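Local coordinates for protein synaptotagmin-4 (Rattus norvegicus, PDB 1W15) that takes part, as a synaptotagmin whose C2B domain is described here, in neuronal dense core vesicle mobility through its interaction with KIF1A, at residues A[28-33]-A[91-96]. Numbering follows the deposited sequence.
Sequences TTNTLT and PCESLE. With CA (calcium ion), chain C.
Asn30 and the loop around Glu93 illustrate how two connections at one end of a beta sandwich can meet through water rather than by direct hydrogen bonds. One water donates to Asn30 OD1 at 2.8 Å and also to the carbonyl oxygen Cys92 O, bridging two acceptors that could not bond each other. CB of Asn30 already heads for this loop, and chi1 (-44°), with CG beside the backbone N, carries the amide on toward Cys92 O. The bent side chain of Glu93 folds back until its OE1 lies 3.5 Å from Asn30 OD1, an approach of two acceptors and not a hydrogen bond, with carboxylate and amide planes 78° apart.

Apolar contact is slight: Leu32 CD1 approaches Leu95 CD2 at 4.4 Å. Both leucines also pack on Ile90, while Trp133 touches Leu32 and Ile136 touches Leu95, extending the apolar layer to helix 128-138.

On the loop itself, a calcium ion is bound by Glu93 O at 2.5 Å and by two waters. Facing Gln26, Asn30 and Thr31 form a G1 beta bulge where strand 31-40 begins, and the loop joining strands 80-89 and 98-106 passes alongside, linking the two sheets of the C2 beta sandwich.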
loop_
_atom_site.group_PDB
_atom_site.type_symbol
_atom_site.label_atom_id
_atom_site.label_comp_id
_atom_site.label_asym_id
_atom_site.label_seq_id
_atom_site.Cartn_x
_atom_site.Cartn_y
_atom_site.Cartn_z
ATOM N N THR A 28 5.988 10.794 16.865
ATOM C CA THR A 28 6.059 12.264 17.083
ATOM C C THR A 28 4.721 12.954 16.809
ATOM O O THR A 28 4.528 14.102 17.209
ATOM C CB THR A 28 7.141 12.945 16.218
ATOM O OG1 THR A 28 6.823 12.776 14.825
ATOM C CG2 THR A 28 8.474 12.276 16.385
ATOM N N THR A 29 3.803 12.272 16.129
ATOM C CA THR A 29 2.475 12.905 15.857
ATOM C C THR A 29 1.251 12.176 16.437
ATOM O O THR A 29 0.125 12.555 16.166
ATOM C CB THR A 29 2.223 13.117 14.414
ATOM O OG1 THR A 29 2.299 11.841 13.733
ATOM C CG2 THR A 29 3.301 14.020 13.822
ATOM N N ASN A 30 1.486 11.164 17.249
ATOM C CA ASN A 30 0.383 10.442 17.883
ATOM C C ASN A 30 -0.677 9.997 16.877
ATOM O O ASN A 30 -1.864 10.276 17.065
ATOM C CB ASN A 30 -0.258 11.357 18.923
ATOM C CG ASN A 30 0.773 12.069 19.742
ATOM O OD1 ASN A 30 1.646 11.429 20.392
ATOM N ND2 ASN A 30 0.717 13.400 19.705
ATOM N N THR A 31 -0.255 9.376 15.783
ATOM C CA THR A 31 -1.229 8.703 14.897
ATOM C C THR A 31 -0.729 7.306 14.703
ATOM O O THR A 31 0.467 7.028 14.881
ATOM C CB THR A 31 -1.448 9.352 13.499
ATOM O OG1 THR A 31 -0.196 9.675 12.936
ATOM C CG2 THR A 31 -2.261 10.693 13.545
ATOM N N LEU A 32 -1.646 6.401 14.364
ATOM C CA LEU A 32 -1.261 5.025 14.130
ATOM C C LEU A 32 -1.949 4.700 12.829
ATOM O O LEU A 32 -3.175 4.892 12.706
ATOM C CB LEU A 32 -1.840 4.132 15.233
ATOM C CG LEU A 32 -1.672 2.617 15.096
ATOM C CD1 LEU A 32 -0.180 2.128 15.259
ATOM C CD2 LEU A 32 -2.601 1.945 16.144
ATOM N N THR A 33 -1.200 4.204 11.856
ATOM C CA THR A 33 -1.846 3.834 10.603
ATOM C C THR A 33 -1.971 2.325 10.561
ATOM O O THR A 33 -1.045 1.594 10.934
ATOM C CB THR A 33 -1.095 4.426 9.395
ATOM O OG1 THR A 33 0.065 3.648 9.111
ATOM C CG2 THR A 33 -0.525 5.809 9.798
ATOM N N PRO A 91 -4.738 9.433 21.528
ATOM C CA PRO A 91 -4.939 10.561 22.457
ATOM C C PRO A 91 -3.952 10.587 23.610
ATOM O O PRO A 91 -4.176 11.302 24.567
ATOM C CB PRO A 91 -6.358 10.320 22.988
ATOM C CG PRO A 91 -6.496 8.808 22.998
ATOM C CD PRO A 91 -5.660 8.310 21.807
ATOM N N CYS A 92 -2.901 9.792 23.565
ATOM C CA CYS A 92 -1.927 9.769 24.654
ATOM C C CYS A 92 -0.547 9.731 24.029
ATOM O O CYS A 92 -0.417 9.634 22.805
ATOM C CB CYS A 92 -2.152 8.549 25.561
ATOM S SG CYS A 92 -2.593 7.017 24.679
ATOM N N GLU A 93 0.478 9.810 24.874
ATOM C CA GLU A 93 1.839 9.986 24.409
ATOM C C GLU A 93 2.559 8.699 24.026
ATOM O O GLU A 93 3.695 8.738 23.550
ATOM C CB GLU A 93 2.651 10.785 25.456
ATOM C CG GLU A 93 2.329 12.281 25.438
ATOM C CD GLU A 93 2.066 12.828 24.017
ATOM O OE1 GLU A 93 3.039 13.015 23.235
ATOM O OE2 GLU A 93 0.865 13.069 23.681
ATOM N N SER A 94 1.912 7.563 24.235
ATOM C CA SER A 94 2.476 6.291 23.833
ATOM C C SER A 94 1.358 5.297 23.550
ATOM O O SER A 94 0.178 5.604 23.787
ATOM C CB SER A 94 3.356 5.741 24.939
ATOM O OG SER A 94 2.556 5.308 26.032
ATOM N N LEU A 95 1.756 4.109 23.086
ATOM C CA LEU A 95 0.855 3.005 22.789
ATOM C C LEU A 95 0.670 2.001 23.955
ATOM O O LEU A 95 0.076 0.918 23.780
ATOM C CB LEU A 95 1.426 2.274 21.596
ATOM C CG LEU A 95 0.891 2.541 20.184
ATOM C CD1 LEU A 95 0.084 3.857 19.916
ATOM C CD2 LEU A 95 1.890 2.198 19.138
ATOM N N GLU A 96 1.222 2.345 25.117
ATOM C CA GLU A 96 1.211 1.449 26.275
ATOM C C GLU A 96 -0.180 0.876 26.612
ATOM O O GLU A 96 -0.295 -0.337 26.845
ATOM C CB GLU A 96 1.854 2.116 27.506
ATOM C CG GLU A 96 0.895 2.977 28.345
ATOM C CD GLU A 96 1.477 3.491 29.662
ATOM O OE1 GLU A 96 2.642 3.966 29.671
ATOM O OE2 GLU A 96 0.756 3.462 30.694
HETATM CA CA CA C . 6.051 9.436 23.074
HETATM O O HOH W 1 1.075 8.653 20.660
HETATM O O HOH W 2 6.650 7.690 24.030
HETATM O O HOH W 3 4.685 9.793 21.234
#